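Local coordinates for protein STM4351 (Salmonella enterica, PDB 2Y7I) that binds arginine with high specificity in the periplasm, probably as the solute receptor of an amino-acid uptake system, at residues 30-35 with 68-73; 84-89 with 191-196. All blocks are in the same frame, centred on the assembly; numbering follows the deposited sequence.

Interaction 1: residues 30-35 with 68-73; sequences GFDIDV and AVIAGM. With ARG (arginine), chain C.
D32 and I70 carry this contact. The carboxylate of D32 reaches from the first turn of helix 31-42 to the backbone beyond I70, and OD2 is the oxygen that meets the other segment. D32 OD2 accepts the backbone N-H of G72 through its syn lone pair, with N to OD2 at 2.7 Å. The bond is bent, with 138° at the hydrogen. It makes D32 a second-shell residue of the arginine pocket, because it grips the N-H of the A71-G72 peptide. The second oxygen, OD1, is hydrogen-bonded to the hydroxyl of Y89, so the two oxygens of the buried carboxylate have different partners. E20 lies close to OD2 with like charge, which may raise the proton affinity of one of the two acids. I70 lies obliquely across the base of D32. Its CG1 is anti to the backbone N (chi1 -164°), and the extended chain carries CD1 to 3.4 Å from the D32 backbone O. I70 CG1 packs 3.8 Å from D32 CG. CD1 also meets V35 CG1, one helical turn further on.

In this family 3 solute-binding protein, segment 68-73 runs on from strand 68-69 of the three-stranded parallel sheet and turns into the arginine pocket. G72, at positive phi, makes the turn. The carbonyl of that same A71-G72 peptide faces the ligand: A71 O accepts NE of the bound arginine at 2.9 Å, with a weaker bond from NH2. G72 O takes the ligand's amino N, also at 2.9 Å.

Interaction 2: residues 84-89 with 191-196; sequences SFSQPY and LGIAVR
This is a short antiparallel pairing between distant parts of the chain, 84-89 and 191-196, in the lobe that also holds helix 31-42 and the parallel sheet. S84 and V195 form a hydrogen-bonded pair, with two N to O bonds between them. F85 and A194 are the next, non-hydrogen-bonded pair. F85 CE1 touches A194 CB at 3.8 Å. The edge of the ring lies close against the G192 backbone, with F85 CD1 to G192 CA at 3.9 Å.

Past F85, a side chain enters the bonding pattern. S86 N still donates to I193 O, but I193 N donates to S86 OG at 2.9 Å. Chi1 of 65° sets OG between the backbone N and the carbonyl carbon, and there the hydroxyl also donates to Q87 O, at 2.8 Å. Further along, Y89 N bonds to L191 O at 2.8 Å. The Y89 ring then swings over L191. L191 CB sits over one face in a CH-pi contact, 3.9 Å from the ring centroid. The backbone at G192 meets the ring edge at CE2, 3.6 Å from G192 C. Helix 200-214 packs on S86, Q87 and V195.

A water donates both to Y89 OH and to G192 O, at 2.7 Å from the latter, and the same hydroxyl is bonded to D32. Main-chain bonds thus join the two segments at S84, S86 and Y89. S86 OG serves the N-H of I193, and the water serves G192 O. The bonds to D32 and the water hold the Y89 hydroxyl in place and satisfy it, while L191 and G192 pack the ring.

How the interactions relate
Both contacts are buried and lie in the same lobe, with centres 10 Å apart. Interaction 1 is nearer the centre of the chain and opens on the arginine pocket. Interaction 2 is larger, and partly exposed residues sit along it; Q87 and P88 pack on D211 of the second subunit. Interaction 1 rests on one carboxylate and an isoleucine, while interaction 2 rests mainly on backbone bonds. They meet directly. They share the D32 to Y89 bond, and I70 packs against the same tyrosine. V69 N and A194 O make a probable backbone hydrogen bond, so segment 68-73 touches both 30-35 and 191-196.

Interaction 1: residues 30-35 with 68-73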
ATOM      1  N   GLY A  30     -12.711  -8.572   8.764  1.00 17.70           N
ATOM      2  CA  GLY A  30     -11.277  -8.707   8.913  1.00 16.18           C
ATOM      3  C   GLY A  30     -10.482  -7.925   7.887  1.00 16.11           C
ATOM      4  O   GLY A  30     -11.049  -7.283   6.992  1.00 16.12           O
ATOM      5  N   PHE A  31      -9.159  -8.007   8.010  1.00 15.14           N
ATOM      6  CA  PHE A  31      -8.269  -7.328   7.082  1.00 15.16           C
ATOM      7  C   PHE A  31      -8.531  -7.762   5.642  1.00 14.90           C
ATOM      8  O   PHE A  31      -8.706  -6.914   4.762  1.00 14.61           O
ATOM      9  CB  PHE A  31      -6.813  -7.570   7.450  1.00 15.05           C
ATOM     10  CG  PHE A  31      -5.837  -6.925   6.505  1.00 14.52           C
ATOM     11  CD1 PHE A  31      -5.617  -5.554   6.541  1.00 15.81           C
ATOM     12  CD2 PHE A  31      -5.127  -7.699   5.592  1.00 13.53           C
ATOM     13  CE1 PHE A  31      -4.696  -4.954   5.672  1.00 14.90           C
ATOM     14  CE2 PHE A  31      -4.203  -7.112   4.726  1.00 13.28           C
ATOM     15  CZ  PHE A  31      -4.002  -5.740   4.765  1.00 14.37           C
ATOM     16  N   ASP A  32      -8.582  -9.079   5.411  1.00 14.37           N
ATOM     17  CA  ASP A  32      -8.781  -9.604   4.046  1.00 14.63           C
ATOM     18  C   ASP A  32     -10.117  -9.192   3.454  1.00 14.99           C
ATOM     19  O   ASP A  32     -10.221  -8.991   2.248  1.00 15.56           O
ATOM     20  CB  ASP A  32      -8.704 -11.130   4.012  1.00 14.15           C
ATOM     21  CG  ASP A  32      -7.290 -11.652   4.041  1.00 13.84           C
ATOM     22  OD1 ASP A  32      -6.321 -10.866   3.887  1.00 15.52           O
ATOM     23  OD2 ASP A  32      -7.142 -12.878   4.208  1.00 15.08           O
ATOM     24  N   ILE A  33     -11.136  -9.096   4.301  1.00 15.59           N
ATOM     25  CA  ILE A  33     -12.474  -8.703   3.858  1.00 16.43           C
ATOM     26  C   ILE A  33     -12.469  -7.239   3.414  1.00 16.68           C
ATOM     27  O   ILE A  33     -13.076  -6.892   2.404  1.00 17.18           O
ATOM     28  CB  ILE A  33     -13.551  -8.923   4.951  1.00 16.93           C
ATOM     29  CG1 ILE A  33     -13.481 -10.349   5.540  1.00 18.06           C
ATOM     30  CG2 ILE A  33     -14.955  -8.587   4.413  1.00 17.88           C
ATOM     31  CD1 ILE A  33     -13.458 -11.498   4.513  1.00 18.63           C
ATOM     32  N   ASP A  34     -11.785  -6.390   4.174  1.00 16.93           N
ATOM     33  CA  ASP A  34     -11.653  -4.965   3.820  1.00 17.23           C
ATOM     34  C   ASP A  34     -10.903  -4.786   2.510  1.00 16.62           C
ATOM     35  O   ASP A  34     -11.312  -3.987   1.656  1.00 17.71           O
ATOM     36  CB  ASP A  34     -10.987  -4.173   4.951  1.00 17.47           C
ATOM     37  CG  ASP A  34     -11.940  -3.914   6.108  1.00 19.59           C
ATOM     38  OD1 ASP A  34     -13.093  -4.386   6.045  1.00 21.02           O
ATOM     39  OD2 ASP A  34     -11.545  -3.249   7.080  1.00 21.48           O
ATOM     40  N   VAL A  35      -9.806  -5.533   2.363  1.00 15.87           N
ATOM     41  CA  VAL A  35      -9.050  -5.571   1.117  1.00 15.34           C
ATOM     42  C   VAL A  35      -9.931  -6.030  -0.058  1.00 15.59           C
ATOM     43  O   VAL A  35      -9.999  -5.343  -1.079  1.00 15.74           O
ATOM     44  CB  VAL A  35      -7.764  -6.446   1.228  1.00 14.81           C
ATOM     45  CG1 VAL A  35      -7.103  -6.626  -0.139  1.00 14.88           C
ATOM     46  CG2 VAL A  35      -6.754  -5.815   2.194  1.00 13.15           C
ATOM     47  N   ALA A  68     -12.441 -16.348  -6.843  1.00 18.74           N
ATOM     48  CA  ALA A  68     -11.184 -15.974  -6.216  1.00 17.67           C
ATOM     49  C   ALA A  68     -11.147 -16.438  -4.767  1.00 17.13           C
ATOM     50  O   ALA A  68     -12.182 -16.742  -4.175  1.00 17.22           O
ATOM     51  CB  ALA A  68     -10.970 -14.458  -6.304  1.00 17.33           C
ATOM     52  N   VAL A  69      -9.941 -16.522  -4.221  1.00 16.31           N
ATOM     53  CA  VAL A  69      -9.740 -16.911  -2.831  1.00 15.28           C
ATOM     54  C   VAL A  69      -8.899 -15.836  -2.173  1.00 14.94           C
ATOM     55  O   VAL A  69      -7.872 -15.409  -2.725  1.00 14.81           O
ATOM     56  CB  VAL A  69      -9.040 -18.300  -2.724  1.00 15.51           C
ATOM     57  CG1 VAL A  69      -8.420 -18.518  -1.355  1.00 14.30           C
ATOM     58  CG2 VAL A  69     -10.032 -19.419  -3.026  1.00 15.99           C
ATOM     59  N   ILE A  70      -9.352 -15.378  -1.008  1.00 14.41           N
ATOM     60  CA  ILE A  70      -8.533 -14.544  -0.138  1.00 14.08           C
ATOM     61  C   ILE A  70      -8.648 -15.108   1.282  1.00 13.91           C
ATOM     62  O   ILE A  70      -9.765 -15.286   1.799  1.00 14.39           O
ATOM     63  CB  ILE A  70      -8.903 -13.030  -0.259  1.00 14.44           C
ATOM     64  CG1 ILE A  70      -7.804 -12.142   0.343  1.00 14.47           C
ATOM     65  CG2 ILE A  70     -10.305 -12.721   0.338  1.00 15.37           C
ATOM     66  CD1 ILE A  70      -8.045 -10.618   0.158  1.00 14.29           C
ATOM     67  N   ALA A  71      -7.511 -15.450   1.890  1.00 13.57           N
ATOM     68  CA  ALA A  71      -7.539 -16.156   3.183  1.00 13.53           C
ATOM     69  C   ALA A  71      -6.213 -16.168   3.936  1.00 13.21           C
ATOM     70  O   ALA A  71      -5.786 -17.212   4.438  1.00 12.86           O
ATOM     71  CB  ALA A  71      -8.048 -17.603   2.988  1.00 14.11           C
ATOM     72  N   GLY A  72      -5.557 -15.010   4.015  1.00 13.10           N
ATOM     73  CA  GLY A  72      -4.239 -14.925   4.629  1.00 13.23           C
ATOM     74  C   GLY A  72      -3.286 -15.935   4.009  1.00 13.44           C
ATOM     75  O   GLY A  72      -2.449 -16.499   4.700  1.00 13.04           O
ATOM     76  N   MET A  73      -3.398 -16.124   2.694  1.00 13.16           N
ATOM     77  CA  MET A  73      -2.749 -17.243   2.006  1.00 13.53           C
ATOM     78  C   MET A  73      -1.408 -16.857   1.374  1.00 14.12           C
ATOM     79  O   MET A  73      -1.372 -16.078   0.414  1.00 13.70           O
ATOM     80  CB  MET A  73      -3.696 -17.808   0.930  1.00 13.77           C
ATOM     81  CG  MET A  73      -3.111 -18.970   0.100  1.00 13.78           C
ATOM     82  SD  MET A  73      -4.243 -19.645  -1.147  1.00 16.21           S
ATOM     83  CE  MET A  73      -5.374 -20.578  -0.076  1.00 15.56           C
TER
HETATM   84  N   ARG C1245      -0.570 -18.035   6.255  1.00 13.25           N
HETATM   85  CA  ARG C1245      -0.735 -19.511   6.439  1.00 13.72           C
HETATM   86  C   ARG C1245      -0.718 -20.204   5.082  1.00 13.54           C
HETATM   87  O   ARG C1245      -0.871 -21.421   5.009  1.00 12.77           O
HETATM   88  CB  ARG C1245      -2.045 -19.836   7.187  1.00 13.75           C
HETATM   89  CG  ARG C1245      -3.305 -19.232   6.540  1.00 14.85           C
HETATM   90  CD  ARG C1245      -4.592 -19.694   7.220  1.00 15.37           C
HETATM   91  NE  ARG C1245      -5.712 -18.849   6.797  1.00 12.96           N
HETATM   92  CZ  ARG C1245      -6.977 -19.004   7.184  1.00 12.44           C
HETATM   93  NH1 ARG C1245      -7.332 -19.987   8.014  1.00 12.54           N
HETATM   94  NH2 ARG C1245      -7.892 -18.171   6.734  1.00 13.45           N
HETATM   95  OXT ARG C1245      -0.574 -19.552   4.030  1.00 13.15           O

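Interaction 2: residues 84-89 with 191-196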
ATOM      1  N   SER A  84      -3.308 -19.270  -9.902  1.00 19.79           N
ATOM      2  CA  SER A  84      -2.633 -18.016 -10.220  1.00 20.32           C
ATOM      3  C   SER A  84      -2.829 -17.026  -9.073  1.00 19.49           C
ATOM      4  O   SER A  84      -3.952 -16.830  -8.609  1.00 19.23           O
ATOM      5  CB  SER A  84      -3.190 -17.425 -11.510  1.00 21.18           C
ATOM      6  OG  SER A  84      -2.879 -18.251 -12.613  1.00 23.54           O
ATOM      7  N   PHE A  85      -1.743 -16.413  -8.607  1.00 18.80           N
ATOM      8  CA  PHE A  85      -1.848 -15.365  -7.595  1.00 16.97           C
ATOM      9  C   PHE A  85      -1.717 -13.959  -8.168  1.00 17.05           C
ATOM     10  O   PHE A  85      -1.021 -13.735  -9.159  1.00 17.06           O
ATOM     11  CB  PHE A  85      -0.783 -15.530  -6.517  1.00 16.57           C
ATOM     12  CG  PHE A  85      -1.054 -16.652  -5.544  1.00 16.89           C
ATOM     13  CD1 PHE A  85      -1.973 -16.493  -4.510  1.00 16.75           C
ATOM     14  CD2 PHE A  85      -0.355 -17.849  -5.641  1.00 16.94           C
ATOM     15  CE1 PHE A  85      -2.209 -17.524  -3.587  1.00 15.77           C
ATOM     16  CE2 PHE A  85      -0.579 -18.882  -4.729  1.00 16.86           C
ATOM     17  CZ  PHE A  85      -1.508 -18.717  -3.702  1.00 16.26           C
ATOM     18  N   SER A  86      -2.398 -13.024  -7.513  1.00 15.74           N
ATOM     19  CA  SER A  86      -2.155 -11.607  -7.680  1.00 16.41           C
ATOM     20  C   SER A  86      -0.768 -11.250  -7.153  1.00 16.51           C
ATOM     21  O   SER A  86      -0.072 -12.080  -6.560  1.00 16.11           O
ATOM     22  CB  SER A  86      -3.185 -10.797  -6.892  1.00 15.60           C
ATOM     23  OG  SER A  86      -3.029 -11.021  -5.492  1.00 14.79           O
ATOM     24  N   GLN A  87      -0.384 -10.002  -7.392  1.00 17.40           N
ATOM     25  CA  GLN A  87       0.721  -9.363  -6.698  1.00 18.56           C
ATOM     26  C   GLN A  87       0.491  -9.541  -5.189  1.00 17.47           C
ATOM     27  O   GLN A  87      -0.658  -9.704  -4.749  1.00 16.94           O
ATOM     28  CB  GLN A  87       0.731  -7.868  -7.043  1.00 18.98           C
ATOM     29  CG  GLN A  87      -0.556  -7.146  -6.597  1.00 20.70           C
ATOM     30  CD  GLN A  87      -0.535  -5.668  -6.877  1.00 23.16           C
ATOM     31  OE1 GLN A  87      -0.010  -4.881  -6.085  1.00 24.25           O
ATOM     32  NE2 GLN A  87      -1.107  -5.276  -8.003  1.00 23.91           N
ATOM     33  N   PRO A  88       1.567  -9.495  -4.387  1.00 17.82           N
ATOM     34  CA  PRO A  88       1.341  -9.544  -2.951  1.00 17.38           C
ATOM     35  C   PRO A  88       0.488  -8.360  -2.507  1.00 17.77           C
ATOM     36  O   PRO A  88       0.654  -7.255  -3.023  1.00 18.20           O
ATOM     37  CB  PRO A  88       2.756  -9.436  -2.364  1.00 17.80           C
ATOM     38  CG  PRO A  88       3.586  -8.822  -3.443  1.00 19.12           C
ATOM     39  CD  PRO A  88       2.993  -9.335  -4.720  1.00 18.54           C
ATOM     40  N   TYR A  89      -0.448  -8.590  -1.592  1.00 17.79           N
ATOM     41  CA  TYR A  89      -1.192  -7.465  -1.018  1.00 19.20           C
ATOM     42  C   TYR A  89      -0.724  -7.155   0.401  1.00 20.46           C
ATOM     43  O   TYR A  89      -0.965  -6.062   0.899  1.00 22.42           O
ATOM     44  CB  TYR A  89      -2.725  -7.635  -1.116  1.00 18.26           C
ATOM     45  CG  TYR A  89      -3.291  -8.761  -0.274  1.00 17.10           C
ATOM     46  CD1 TYR A  89      -3.691  -8.543   1.051  1.00 16.04           C
ATOM     47  CD2 TYR A  89      -3.437 -10.037  -0.802  1.00 14.94           C
ATOM     48  CE1 TYR A  89      -4.208  -9.580   1.827  1.00 14.97           C
ATOM     49  CE2 TYR A  89      -3.946 -11.084  -0.024  1.00 14.32           C
ATOM     50  CZ  TYR A  89      -4.329 -10.849   1.281  1.00 13.54           C
ATOM     51  OH  TYR A  89      -4.836 -11.894   2.041  1.00 12.08           O
ATOM     52  N   LEU A 191       1.212 -12.396   0.916  1.00 16.68           N
ATOM     53  CA  LEU A 191      -0.166 -12.856   0.812  1.00 15.78           C
ATOM     54  C   LEU A 191      -0.697 -12.479  -0.556  1.00 15.80           C
ATOM     55  O   LEU A 191      -0.416 -11.386  -1.055  1.00 16.02           O
ATOM     56  CB  LEU A 191      -1.039 -12.239   1.897  1.00 15.18           C
ATOM     57  CG  LEU A 191      -0.610 -12.434   3.351  1.00 16.19           C
ATOM     58  CD1 LEU A 191      -1.671 -11.847   4.261  1.00 15.06           C
ATOM     59  CD2 LEU A 191      -0.363 -13.924   3.659  1.00 17.39           C
ATOM     60  N   GLY A 192      -1.466 -13.384  -1.160  1.00 15.06           N
ATOM     61  CA  GLY A 192      -1.984 -13.157  -2.511  1.00 14.78           C
ATOM     62  C   GLY A 192      -3.456 -13.490  -2.601  1.00 14.02           C
ATOM     63  O   GLY A 192      -3.993 -14.229  -1.761  1.00 13.21           O
ATOM     64  N   ILE A 193      -4.111 -12.923  -3.603  1.00 14.02           N
ATOM     65  CA  ILE A 193      -5.460 -13.328  -3.973  1.00 14.29           C
ATOM     66  C   ILE A 193      -5.319 -14.369  -5.079  1.00 15.14           C
ATOM     67  O   ILE A 193      -4.638 -14.122  -6.064  1.00 15.40           O
ATOM     68  CB  ILE A 193      -6.306 -12.125  -4.460  1.00 14.05           C
ATOM     69  CG1 ILE A 193      -6.585 -11.174  -3.287  1.00 13.39           C
ATOM     70  CG2 ILE A 193      -7.625 -12.617  -5.070  1.00 14.74           C
ATOM     71  CD1 ILE A 193      -7.309  -9.878  -3.673  1.00 15.35           C
ATOM     72  N   ALA A 194      -5.957 -15.528  -4.907  1.00 15.74           N
ATOM     73  CA  ALA A 194      -5.826 -16.628  -5.867  1.00 16.25           C
ATOM     74  C   ALA A 194      -7.011 -16.699  -6.819  1.00 17.28           C
ATOM     75  O   ALA A 194      -8.158 -16.488  -6.426  1.00 16.75           O
ATOM     76  CB  ALA A 194      -5.639 -17.957  -5.144  1.00 16.03           C
ATOM     77  N   VAL A 195      -6.707 -16.965  -8.082  1.00 18.09           N
ATOM     78  CA  VAL A 195      -7.723 -17.256  -9.093  1.00 19.54           C
ATOM     79  C   VAL A 195      -7.273 -18.510  -9.834  1.00 20.58           C
ATOM     80  O   VAL A 195      -6.116 -18.918  -9.703  1.00 20.23           O
ATOM     81  CB  VAL A 195      -7.961 -16.055 -10.057  1.00 19.72           C
ATOM     82  CG1 VAL A 195      -8.025 -14.736  -9.268  1.00 19.54           C
ATOM     83  CG2 VAL A 195      -6.877 -15.965 -11.134  1.00 20.67           C
ATOM     84  N   ARG A 196      -8.181 -19.125 -10.589  1.00 22.31           N
ATOM     85  CA  ARG A 196      -7.842 -20.273 -11.428  1.00 24.54           C
ATOM     86  C   ARG A 196      -6.780 -19.933 -12.468  1.00 25.50           C
ATOM     87  O   ARG A 196      -6.704 -18.798 -12.947  1.00 24.93           O
ATOM     88  CB  ARG A 196      -9.081 -20.789 -12.156  1.00 26.25           C
ATOM     89  CG  ARG A 196      -9.899 -21.752 -11.352  1.00 28.31           C
ATOM     90  CD  ARG A 196     -11.069 -22.303 -12.175  1.00 32.37           C
ATOM     91  NE  ARG A 196     -11.932 -21.257 -12.739  1.00 35.76           N
ATOM     92  CZ  ARG A 196     -12.708 -20.424 -12.036  1.00 36.50           C
ATOM     93  NH1 ARG A 196     -12.740 -20.461 -10.698  1.00 35.55           N
ATOM     94  NH2 ARG A 196     -13.448 -19.528 -12.682  1.00 36.27           N
TER
HETATM   95  O   HOH W   1      -4.909 -14.465   0.741  1.00 13.10           O